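Local coordinates for protein probable ribosomal RNA small subunit methyltransferase (Thermus thermophilus, PDB 3DMH) that methylates N2 of a guanosine in 16S ribosomal RNA, using S-adenosylmethionine as the methyl donor, at residues S287-E295 with V318-R329; Y346-F357 with Y365-R373. All blocks are in the same frame, centred on the assembly; numbering follows the deposited sequence.

Contact 1: residues S287-E295 with V318-R329. With SAM (S-adenosylmethionine), chain D.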
loop_
_atom_site.group_PDB
_atom_site.type_symbol
_atom_site.label_atom_id
_atom_site.label_comp_id
_atom_site.label_asym_id
_atom_site.label_seq_id
_atom_site.Cartn_x
_atom_site.Cartn_y
_atom_site.Cartn_z
ATOM N N SER A 287 -8.860 2.522 -2.204
ATOM C CA SER A 287 -9.285 3.719 -1.496
ATOM C C SER A 287 -8.218 4.144 -0.496
ATOM O O SER A 287 -7.621 3.298 0.175
ATOM C CB SER A 287 -10.537 3.375 -0.692
ATOM O OG SER A 287 -11.115 4.526 -0.086
ATOM N N ASP A 288 -8.015 5.459 -0.394
ATOM C CA ASP A 288 -7.175 6.025 0.664
ATOM C C ASP A 288 -8.108 6.218 1.862
ATOM O O ASP A 288 -8.946 7.117 1.854
ATOM C CB ASP A 288 -6.598 7.370 0.201
ATOM C CG ASP A 288 -5.744 8.058 1.261
ATOM O OD1 ASP A 288 -5.382 7.395 2.256
ATOM O OD2 ASP A 288 -5.426 9.255 1.068
ATOM N N VAL A 289 -8.009 5.319 2.836
ATOM C CA VAL A 289 -8.939 5.255 3.976
ATOM C C VAL A 289 -10.370 5.225 3.392
ATOM O O VAL A 289 -10.673 4.339 2.577
ATOM C CB VAL A 289 -8.686 6.356 5.071
ATOM C CG1 VAL A 289 -9.381 5.973 6.369
ATOM C CG2 VAL A 289 -7.194 6.468 5.379
ATOM N N ASP A 290 -11.240 6.158 3.760
ATOM C CA ASP A 290 -12.618 6.123 3.269
ATOM C C ASP A 290 -12.880 7.018 2.067
ATOM O O ASP A 290 -14.033 7.333 1.761
ATOM C CB ASP A 290 -13.598 6.488 4.390
ATOM C CG ASP A 290 -13.361 7.874 4.955
ATOM O OD1 ASP A 290 -12.241 8.425 4.820
ATOM O OD2 ASP A 290 -14.296 8.435 5.567
ATOM N N GLU A 291 -11.818 7.410 1.368
ATOM C CA GLU A 291 -11.943 8.324 0.227
ATOM C C GLU A 291 -12.947 7.845 -0.821
ATOM O O GLU A 291 -13.667 8.654 -1.425
ATOM C CB GLU A 291 -10.552 8.520 -0.386
ATOM C CG GLU A 291 -10.490 9.206 -1.717
ATOM C CD GLU A 291 -10.112 8.279 -2.831
ATOM O OE1 GLU A 291 -9.595 7.158 -2.573
ATOM O OE2 GLU A 291 -10.330 8.700 -3.983
ATOM N N ALA A 292 -12.997 6.526 -1.023
ATOM C CA ALA A 292 -13.864 5.943 -2.064
ATOM C C ALA A 292 -15.342 5.897 -1.682
ATOM O O ALA A 292 -16.194 5.659 -2.546
ATOM C CB ALA A 292 -13.395 4.540 -2.412
ATOM N N LEU A 293 -15.655 6.100 -0.402
ATOM C CA LEU A 293 -17.042 5.961 0.063
ATOM C C LEU A 293 -17.824 7.230 -0.190
ATOM O O LEU A 293 -17.249 8.318 -0.331
ATOM C CB LEU A 293 -17.110 5.614 1.553
ATOM C CG LEU A 293 -16.292 4.417 2.049
ATOM C CD1 LEU A 293 -16.504 4.214 3.528
ATOM C CD2 LEU A 293 -16.561 3.123 1.290
ATOM N N THR A 294 -19.147 7.098 -0.237
ATOM C CA THR A 294 -19.988 8.278 -0.290
ATOM C C THR A 294 -19.874 8.977 1.054
ATOM O O THR A 294 -19.495 8.362 2.058
ATOM C CB THR A 294 -21.469 7.926 -0.539
ATOM O OG1 THR A 294 -21.909 7.019 0.480
ATOM C CG2 THR A 294 -21.635 7.285 -1.902
ATOM N N GLU A 295 -20.206 10.264 1.082
ATOM C CA GLU A 295 -20.256 11.015 2.327
ATOM C C GLU A 295 -21.180 10.335 3.354
ATOM O O GLU A 295 -20.878 10.310 4.548
ATOM C CB GLU A 295 -20.764 12.432 2.023
ATOM C CG GLU A 295 -20.663 13.418 3.169
ATOM C CD GLU A 295 -20.905 14.842 2.721
ATOM O OE1 GLU A 295 -20.196 15.315 1.800
ATOM O OE2 GLU A 295 -21.813 15.494 3.283
ATOM N N VAL A 318 -1.903 7.295 9.064
ATOM C CA VAL A 318 -2.989 6.492 8.481
ATOM C C VAL A 318 -3.781 5.783 9.566
ATOM O O VAL A 318 -5.024 5.767 9.537
ATOM C CB VAL A 318 -2.476 5.460 7.444
ATOM C CG1 VAL A 318 -3.577 4.481 7.022
ATOM C CG2 VAL A 318 -1.876 6.183 6.215
ATOM N N ALA A 319 -3.052 5.186 10.517
ATOM C CA ALA A 319 -3.687 4.430 11.596
ATOM C C ALA A 319 -4.537 5.337 12.498
ATOM O O ALA A 319 -5.632 4.967 12.907
ATOM C CB ALA A 319 -2.648 3.665 12.394
ATOM N N GLN A 320 -4.051 6.547 12.765
ATOM C CA GLN A 320 -4.845 7.520 13.514
ATOM C C GLN A 320 -6.108 7.886 12.724
ATOM O O GLN A 320 -7.197 7.957 13.287
ATOM C CB GLN A 320 -3.994 8.759 13.789
ATOM C CG GLN A 320 -4.610 9.753 14.740
ATOM C CD GLN A 320 -3.594 10.808 15.175
ATOM O OE1 GLN A 320 -2.381 10.555 15.179
ATOM N NE2 GLN A 320 -4.083 11.990 15.541
ATOM N N ALA A 321 -5.967 8.093 11.406
ATOM C CA ALA A 321 -7.121 8.352 10.559
ATOM C C ALA A 321 -8.143 7.216 10.583
ATOM O O ALA A 321 -9.357 7.460 10.529
ATOM C CB ALA A 321 -6.676 8.641 9.126
ATOM N N PHE A 322 -7.666 5.973 10.661
ATOM C CA PHE A 322 -8.558 4.823 10.727
ATOM C C PHE A 322 -9.485 4.962 11.929
ATOM O O PHE A 322 -10.684 4.717 11.821
ATOM C CB PHE A 322 -7.750 3.529 10.868
ATOM C CG PHE A 322 -7.250 2.949 9.563
ATOM C CD1 PHE A 322 -7.270 3.667 8.361
ATOM C CD2 PHE A 322 -6.731 1.650 9.557
ATOM C CE1 PHE A 322 -6.805 3.062 7.198
ATOM C CE2 PHE A 322 -6.265 1.059 8.414
ATOM C CZ PHE A 322 -6.303 1.765 7.219
ATOM N N VAL A 323 -8.919 5.356 13.075
ATOM C CA VAL A 323 -9.729 5.503 14.291
ATOM C C VAL A 323 -10.742 6.628 14.122
ATOM O O VAL A 323 -11.902 6.445 14.448
ATOM C CB VAL A 323 -8.847 5.786 15.495
ATOM C CG1 VAL A 323 -9.698 6.057 16.764
ATOM C CG2 VAL A 323 -7.950 4.610 15.727
ATOM N N ASN A 324 -10.296 7.772 13.596
ATOM C CA ASN A 324 -11.205 8.921 13.423
ATOM C C ASN A 324 -12.315 8.554 12.451
ATOM O O ASN A 324 -13.489 8.875 12.672
ATOM C CB ASN A 324 -10.461 10.161 12.911
ATOM C CG ASN A 324 -9.369 10.629 13.859
ATOM O OD1 ASN A 324 -9.373 10.311 15.049
ATOM N ND2 ASN A 324 -8.418 11.392 13.328
ATOM N N VAL A 325 -11.941 7.865 11.370
ATOM C CA VAL A 325 -12.932 7.456 10.383
ATOM C C VAL A 325 -13.918 6.429 10.967
ATOM O O VAL A 325 -15.116 6.534 10.752
ATOM C CB VAL A 325 -12.244 6.984 9.077
ATOM C CG1 VAL A 325 -13.226 6.252 8.159
ATOM C CG2 VAL A 325 -11.642 8.183 8.362
ATOM N N ALA A 326 -13.418 5.465 11.746
ATOM C CA ALA A 326 -14.281 4.466 12.351
ATOM C C ALA A 326 -15.366 5.121 13.201
ATOM O O ALA A 326 -16.549 4.755 13.120
ATOM C CB ALA A 326 -13.459 3.510 13.192
ATOM N N ALA A 327 -14.968 6.082 14.027
ATOM C CA ALA A 327 -15.930 6.794 14.871
ATOM C C ALA A 327 -16.989 7.510 14.031
ATOM O O ALA A 327 -18.186 7.502 14.366
ATOM C CB ALA A 327 -15.197 7.785 15.760
ATOM N N ALA A 328 -16.540 8.127 12.943
ATOM C CA ALA A 328 -17.405 8.924 12.085
ATOM C C ALA A 328 -18.333 8.091 11.202
ATOM O O ALA A 328 -19.420 8.550 10.835
ATOM C CB ALA A 328 -16.562 9.884 11.227
ATOM N N ARG A 329 -17.922 6.867 10.885
ATOM C CA ARG A 329 -18.643 6.034 9.926
ATOM C C ARG A 329 -19.588 5.051 10.598
ATOM O O ARG A 329 -20.363 4.392 9.908
ATOM C CB ARG A 329 -17.665 5.254 9.042
ATOM C CG ARG A 329 -16.822 6.085 8.053
ATOM C CD ARG A 329 -17.636 6.354 6.818
ATOM N NE ARG A 329 -16.946 7.195 5.840
ATOM C CZ ARG A 329 -17.551 7.767 4.801
ATOM N NH1 ARG A 329 -18.864 7.601 4.592
ATOM N NH2 ARG A 329 -16.850 8.519 3.960
HETATM N N SAM D . -6.588 -6.430 7.142
HETATM C CA SAM D . -5.401 -7.181 6.606
HETATM C C SAM D . -5.033 -8.279 7.580
HETATM O O SAM D . -5.565 -8.217 8.697
HETATM O OXT SAM D . -4.211 -9.149 7.248
HETATM C CB SAM D . -4.191 -6.260 6.429
HETATM C CG SAM D . -3.696 -5.560 7.698
HETATM S SD SAM D . -2.184 -4.596 7.379
HETATM C CE SAM D . -1.472 -4.474 9.045
HETATM C "C5'" SAM D . -2.738 -2.882 7.137
HETATM C "C4'" SAM D . -3.322 -2.654 5.753
HETATM O "O4'" SAM D . -3.602 -1.257 5.696
HETATM C "C3'" SAM D . -2.387 -2.999 4.586
HETATM O "O3'" SAM D . -2.994 -3.903 3.673
HETATM C "C2'" SAM D . -2.089 -1.632 3.960
HETATM O "O2'" SAM D . -1.817 -1.648 2.572
HETATM C "C1'" SAM D . -3.370 -0.897 4.348
HETATM N N9 SAM D . -3.222 0.541 4.225
HETATM C C8 SAM D . -2.086 1.325 4.410
HETATM N N7 SAM D . -2.411 2.627 4.221
HETATM C C5 SAM D . -3.751 2.675 3.898
HETATM C C6 SAM D . -4.624 3.716 3.558
HETATM N N6 SAM D . -4.198 4.984 3.476
HETATM N N1 SAM D . -5.934 3.394 3.291
HETATM C C2 SAM D . -6.386 2.094 3.337
HETATM N N3 SAM D . -5.529 1.035 3.615
HETATM C C4 SAM D . -4.247 1.355 3.900
#
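The guanidinium of Arg329 has Leu293 over one face, CD1 standing 3.8 Å above the plane, while its edge is taken by two acceptors, the carboxylate of Asp290 and the carbonyl of Thr294. NE and NH2 both close on Asp290 OD2, NE at 2.9 Å and on the anti lone pair, NH2 from above the carboxylate plane. The two planes stand 85° apart, and the salt bridge is side-on, with both nitrogens on one oxygen. NH1 meets Thr294 O at 2.7 Å, nearly head-on to the carbonyl. The arginine leaves the helix toward the loop and bends at chi2 (-83°), which brings NE and NH2 alongside Asp290, and these bonds fix the rotation of its end.

The Phe322 ring meets Val289 CG2 and the adenine of S-adenosylmethionine at its edge, CZ lying 3.8 Å from N3 of the cofactor. Val289 CG1 packs on both Phe322 CD1 and Val325 CG2, each at 3.7 Å. In the adenine site of this Rossmann-like methyltransferase, the backbone N of Val289 donates to cofactor N1 (2.9 Å), and cofactor N6 donates to Asp288 OD1 (3.0 Å).

Asp288 also binds Lys24 and Arg80, while Asp290 OD1 binds His9. The loop follows strand 283-286; helix 317-329 lies against the loop, with Phe322, Ala326 and Arg329 touching strand 299-304 and Ala321 touching Tyr8 of helix 5-9.

Contact 2: residues Y346-F357 with Y365-R373. With GMP (guanosine), chain E.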
loop_
_atom_site.group_PDB
_atom_site.type_symbol
_atom_site.label_atom_id
_atom_site.label_comp_id
_atom_site.label_asym_id
_atom_site.label_seq_id
_atom_site.Cartn_x
_atom_site.Cartn_y
_atom_site.Cartn_z
ATOM N N TYR A 346 -3.097 3.487 21.474
ATOM C CA TYR A 346 -4.436 3.670 20.877
ATOM C C TYR A 346 -5.498 4.066 21.891
ATOM O O TYR A 346 -6.487 4.700 21.539
ATOM C CB TYR A 346 -4.882 2.404 20.152
ATOM C CG TYR A 346 -4.237 2.232 18.805
ATOM C CD1 TYR A 346 -4.693 2.941 17.699
ATOM C CD2 TYR A 346 -3.177 1.350 18.633
ATOM C CE1 TYR A 346 -4.087 2.779 16.459
ATOM C CE2 TYR A 346 -2.558 1.186 17.398
ATOM C CZ TYR A 346 -3.026 1.898 16.318
ATOM O OH TYR A 346 -2.410 1.713 15.091
ATOM N N GLU A 347 -5.286 3.690 23.146
ATOM C CA GLU A 347 -6.265 3.921 24.203
ATOM C C GLU A 347 -6.741 5.373 24.263
ATOM O O GLU A 347 -7.949 5.607 24.205
ATOM C CB GLU A 347 -5.718 3.466 25.558
ATOM C CG GLU A 347 -5.595 1.960 25.685
ATOM C CD GLU A 347 -4.298 1.399 25.132
ATOM O OE1 GLU A 347 -3.459 2.163 24.604
ATOM O OE2 GLU A 347 -4.117 0.173 25.247
ATOM N N PRO A 348 -5.805 6.343 24.376
ATOM C CA PRO A 348 -6.279 7.736 24.408
ATOM C C PRO A 348 -7.056 8.167 23.166
ATOM O O PRO A 348 -7.985 8.974 23.286
ATOM C CB PRO A 348 -4.991 8.560 24.560
ATOM C CG PRO A 348 -3.876 7.640 24.226
ATOM C CD PRO A 348 -4.342 6.261 24.555
ATOM N N LEU A 349 -6.690 7.641 21.995
ATOM C CA LEU A 349 -7.393 7.963 20.745
ATOM C C LEU A 349 -8.835 7.466 20.751
ATOM O O LEU A 349 -9.754 8.189 20.338
ATOM C CB LEU A 349 -6.674 7.377 19.514
ATOM C CG LEU A 349 -5.218 7.726 19.209
ATOM C CD1 LEU A 349 -4.803 7.060 17.890
ATOM C CD2 LEU A 349 -4.993 9.229 19.136
ATOM N N LEU A 350 -9.042 6.234 21.223
ATOM C CA LEU A 350 -10.391 5.680 21.286
ATOM C C LEU A 350 -11.246 6.404 22.330
ATOM O O LEU A 350 -12.423 6.658 22.098
ATOM C CB LEU A 350 -10.362 4.157 21.520
ATOM C CG LEU A 350 -10.273 3.297 20.239
ATOM C CD1 LEU A 350 -8.861 3.272 19.640
ATOM C CD2 LEU A 350 -10.725 1.857 20.560
ATOM N N GLU A 351 -10.633 6.754 23.458
ATOM C CA GLU A 351 -11.309 7.523 24.495
ATOM C C GLU A 351 -11.773 8.883 23.969
ATOM O O GLU A 351 -12.904 9.307 24.231
ATOM C CB GLU A 351 -10.380 7.706 25.690
ATOM C CG GLU A 351 -11.098 7.897 26.991
ATOM C CD GLU A 351 -10.365 7.226 28.120
ATOM O OE1 GLU A 351 -10.710 6.065 28.437
ATOM O OE2 GLU A 351 -9.430 7.844 28.677
ATOM N N GLU A 352 -10.906 9.556 23.220
ATOM C CA GLU A 352 -11.238 10.862 22.660
ATOM C C GLU A 352 -12.363 10.766 21.626
ATOM O O GLU A 352 -13.256 11.613 21.594
ATOM C CB GLU A 352 -9.997 11.503 22.041
ATOM C CG GLU A 352 -10.234 12.892 21.456
ATOM C CD GLU A 352 -9.262 13.241 20.350
ATOM O OE1 GLU A 352 -8.415 12.391 19.982
ATOM O OE2 GLU A 352 -9.353 14.374 19.830
ATOM N N LYS A 353 -12.328 9.731 20.790
ATOM C CA LYS A 353 -13.265 9.650 19.668
ATOM C C LYS A 353 -14.594 8.946 19.961
ATOM O O LYS A 353 -15.603 9.242 19.309
ATOM C CB LYS A 353 -12.591 9.038 18.437
ATOM C CG LYS A 353 -11.424 9.853 17.877
ATOM C CD LYS A 353 -11.888 11.177 17.263
ATOM C CE LYS A 353 -10.713 12.139 17.102
ATOM N NZ LYS A 353 -11.102 13.351 16.343
ATOM N N PHE A 354 -14.586 8.020 20.923
ATOM C CA PHE A 354 -15.768 7.232 21.275
ATOM C C PHE A 354 -16.297 7.558 22.673
ATOM O O PHE A 354 -17.473 7.322 22.968
ATOM C CB PHE A 354 -15.466 5.731 21.177
ATOM C CG PHE A 354 -15.322 5.226 19.766
ATOM C CD1 PHE A 354 -16.434 4.786 19.052
ATOM C CD2 PHE A 354 -14.069 5.176 19.162
ATOM C CE1 PHE A 354 -16.306 4.306 17.744
ATOM C CE2 PHE A 354 -13.925 4.693 17.863
ATOM C CZ PHE A 354 -15.053 4.255 17.153
ATOM N N GLY A 355 -15.421 8.085 23.530
ATOM C CA GLY A 355 -15.770 8.419 24.906
ATOM C C GLY A 355 -15.382 7.348 25.914
ATOM O O GLY A 355 -15.248 7.629 27.110
ATOM N N ALA A 356 -15.216 6.117 25.426
ATOM C CA ALA A 356 -14.845 4.968 26.247
ATOM C C ALA A 356 -14.316 3.853 25.353
ATOM O O ALA A 356 -14.519 3.884 24.137
ATOM C CB ALA A 356 -16.044 4.465 27.055
ATOM N N PHE A 357 -13.638 2.881 25.954
ATOM C CA PHE A 357 -13.160 1.704 25.224
ATOM C C PHE A 357 -13.011 0.524 26.182
ATOM O O PHE A 357 -13.004 0.699 27.402
ATOM C CB PHE A 357 -11.817 1.995 24.522
ATOM C CG PHE A 357 -10.661 2.088 25.472
ATOM C CD1 PHE A 357 -9.851 0.976 25.725
ATOM C CD2 PHE A 357 -10.407 3.276 26.159
ATOM C CE1 PHE A 357 -8.799 1.051 26.634
ATOM C CE2 PHE A 357 -9.354 3.364 27.070
ATOM C CZ PHE A 357 -8.550 2.244 27.315
ATOM N N TYR A 365 -0.676 -9.517 21.091
ATOM C CA TYR A 365 -1.308 -8.296 20.593
ATOM C C TYR A 365 -2.444 -7.902 21.519
ATOM O O TYR A 365 -2.863 -8.682 22.387
ATOM C CB TYR A 365 -1.865 -8.492 19.176
ATOM C CG TYR A 365 -0.853 -9.086 18.244
ATOM C CD1 TYR A 365 0.010 -8.269 17.507
ATOM C CD2 TYR A 365 -0.728 -10.466 18.127
ATOM C CE1 TYR A 365 0.972 -8.835 16.674
ATOM C CE2 TYR A 365 0.212 -11.028 17.301
ATOM C CZ TYR A 365 1.057 -10.217 16.583
ATOM O OH TYR A 365 1.974 -10.806 15.758
ATOM N N LYS A 366 -2.923 -6.677 21.360
ATOM C CA LYS A 366 -4.130 -6.255 22.057
ATOM C C LYS A 366 -5.271 -5.960 21.098
ATOM O O LYS A 366 -5.065 -5.409 20.014
ATOM C CB LYS A 366 -3.869 -5.070 23.002
ATOM C CG LYS A 366 -3.528 -3.775 22.345
ATOM C CD LYS A 366 -3.259 -2.720 23.390
ATOM C CE LYS A 366 -2.737 -1.455 22.731
ATOM N NZ LYS A 366 -2.017 -0.597 23.714
ATOM N N VAL A 367 -6.464 -6.373 21.511
ATOM C CA VAL A 367 -7.684 -6.058 20.789
ATOM C C VAL A 367 -8.467 -5.061 21.622
ATOM O O VAL A 367 -8.869 -5.343 22.768
ATOM C CB VAL A 367 -8.538 -7.310 20.492
ATOM C CG1 VAL A 367 -9.793 -6.924 19.719
ATOM C CG2 VAL A 367 -7.723 -8.350 19.715
ATOM N N LEU A 368 -8.648 -3.877 21.045
ATOM C CA LEU A 368 -9.453 -2.840 21.665
ATOM C C LEU A 368 -10.826 -2.786 21.013
ATOM O O LEU A 368 -10.986 -3.145 19.839
ATOM C CB LEU A 368 -8.752 -1.481 21.572
ATOM C CG LEU A 368 -7.367 -1.402 22.234
ATOM C CD1 LEU A 368 -6.765 -0.021 22.041
ATOM C CD2 LEU A 368 -7.401 -1.759 23.713
ATOM N N PHE A 369 -11.802 -2.326 21.794
ATOM C CA PHE A 369 -13.197 -2.292 21.377
ATOM C C PHE A 369 -13.805 -0.966 21.790
ATOM O O PHE A 369 -13.467 -0.417 22.842
ATOM C CB PHE A 369 -13.949 -3.454 22.053
ATOM C CG PHE A 369 -15.458 -3.401 21.902
ATOM C CD1 PHE A 369 -16.087 -4.017 20.826
ATOM C CD2 PHE A 369 -16.246 -2.759 22.863
ATOM C CE1 PHE A 369 -17.483 -3.977 20.686
ATOM C CE2 PHE A 369 -17.649 -2.718 22.740
ATOM C CZ PHE A 369 -18.267 -3.328 21.649
ATOM N N ALA A 370 -14.696 -0.446 20.953
ATOM C CA ALA A 370 -15.486 0.726 21.318
ATOM C C ALA A 370 -16.864 0.654 20.685
ATOM O O ALA A 370 -17.053 0.047 19.625
ATOM C CB ALA A 370 -14.774 1.998 20.909
ATOM N N GLU A 371 -17.830 1.283 21.347
ATOM C CA GLU A 371 -19.190 1.347 20.842
ATOM C C GLU A 371 -19.557 2.800 20.572
ATOM O O GLU A 371 -19.300 3.673 21.411
ATOM C CB GLU A 371 -20.176 0.733 21.849
ATOM C CG GLU A 371 -21.614 0.666 21.328
ATOM C CD GLU A 371 -22.599 0.095 22.330
ATOM O OE1 GLU A 371 -22.247 -0.873 23.038
ATOM O OE2 GLU A 371 -23.735 0.615 22.401
ATOM N N LYS A 372 -20.160 3.046 19.411
ATOM C CA LYS A 372 -20.650 4.376 19.055
ATOM C C LYS A 372 -21.855 4.738 19.918
ATOM O O LYS A 372 -22.854 4.017 19.935
ATOM C CB LYS A 372 -21.029 4.426 17.574
ATOM C CG LYS A 372 -21.490 5.796 17.068
ATOM C CD LYS A 372 -20.338 6.767 16.862
ATOM C CE LYS A 372 -20.838 8.059 16.239
ATOM N NZ LYS A 372 -19.755 9.061 16.032
ATOM N N ARG A 373 -21.746 5.857 20.632
ATOM C CA ARG A 373 -22.845 6.361 21.471
ATOM C C ARG A 373 -23.819 7.212 20.667
ATOM O O ARG A 373 -23.994 7.014 19.462
ATOM C CB ARG A 373 -22.300 7.171 22.655
HETATM C "C4'" GMP E . 5.333 -9.622 15.472
HETATM O "O4'" GMP E . 4.268 -8.662 15.469
HETATM C "C3'" GMP E . 6.307 -9.181 14.392
HETATM O "O3'" GMP E . 6.013 -9.939 13.212
HETATM C "C2'" GMP E . 5.960 -7.722 14.159
HETATM O "O2'" GMP E . 6.249 -7.320 12.820
HETATM C "C1'" GMP E . 4.464 -7.706 14.423
HETATM N N9 GMP E . 3.905 -6.422 14.895
HETATM C C8 GMP E . 4.498 -5.474 15.640
HETATM N N7 GMP E . 3.651 -4.443 15.893
HETATM C C5 GMP E . 2.467 -4.742 15.313
HETATM C C6 GMP E . 1.132 -4.101 15.179
HETATM O O6 GMP E . 0.896 -2.993 15.705
HETATM N N1 GMP E . 0.193 -4.757 14.474
HETATM C C2 GMP E . 0.412 -5.962 13.891
HETATM N N2 GMP E . -0.564 -6.584 13.188
HETATM N N3 GMP E . 1.610 -6.606 13.974
HETATM C C4 GMP E . 2.641 -6.051 14.660
HETATM O O HOH W 1 -19.360 7.148 20.569
HETATM O O HOH W 2 -16.909 2.572 23.865
#
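In the Rossmann-like methyltransferase fold, helix 346-354 packs on the antiparallel strand 366-371 of the mixed sheet. Their axes run 9.2 Å apart and only 6° from parallel, so Leu368 and Ala370 meet successive turns of the helix. Leu368 CD1 touches CB of Tyr346 at 3.6 Å, and its CB lies beside Leu350 CD2. Ala370 presents its methyl to one face of the Phe354 ring in a CH-pi contact, CB 3.7 Å from the centroid and 21° off the ring normal. The same ring meets Phe336 outside the contact.

At the start of the strand, Lys366 NZ forms a salt bridge with Glu347 OE2 on its syn lone pair. The lysine leaves the backbone with CG between N and the carbonyl carbon (chi1 68°) and then runs extended, while the glutamate bends at chi2 to meet it from the opposite direction. NZ also donates to the carbonyls of Pro342 and Leu344, so the lysine ties the start of the strand to the loop that leads into the helix as well as to Glu347. Next to Lys366, Tyr365 brings the edge of its ring to the guanosine.

Past the helix, Gly355 takes positive phi and the chain turns back to the strand. There one water bridges Phe354 O and Arg373 N, and Phe357 CA approaches Phe369 O at 3.2 Å in a CA-H...O contact.

In the fold
Contact 1 is the more deeply buried and lies nearer the centre of the chain; contact 2 is partly buried and close to the C-terminus. In contact 1 a loop is fastened to a helix by arginine bonds at one end and by valine and phenylalanine packing beside the cofactor's adenine at the other. Contact 2 instead joins helix to strand through an apolar layer, with a salt bridge at one end and waters at the other, and reaches the guanosine only through Tyr365. The helices 317-329 and 346-354 adjoin: Ala327 packs on Phe354, Ala319 on Tyr346. Lys372, just past strand 366-371, probably donates from NZ to Ala327 O. Contact 1 closes in sequence before contact 2 opens.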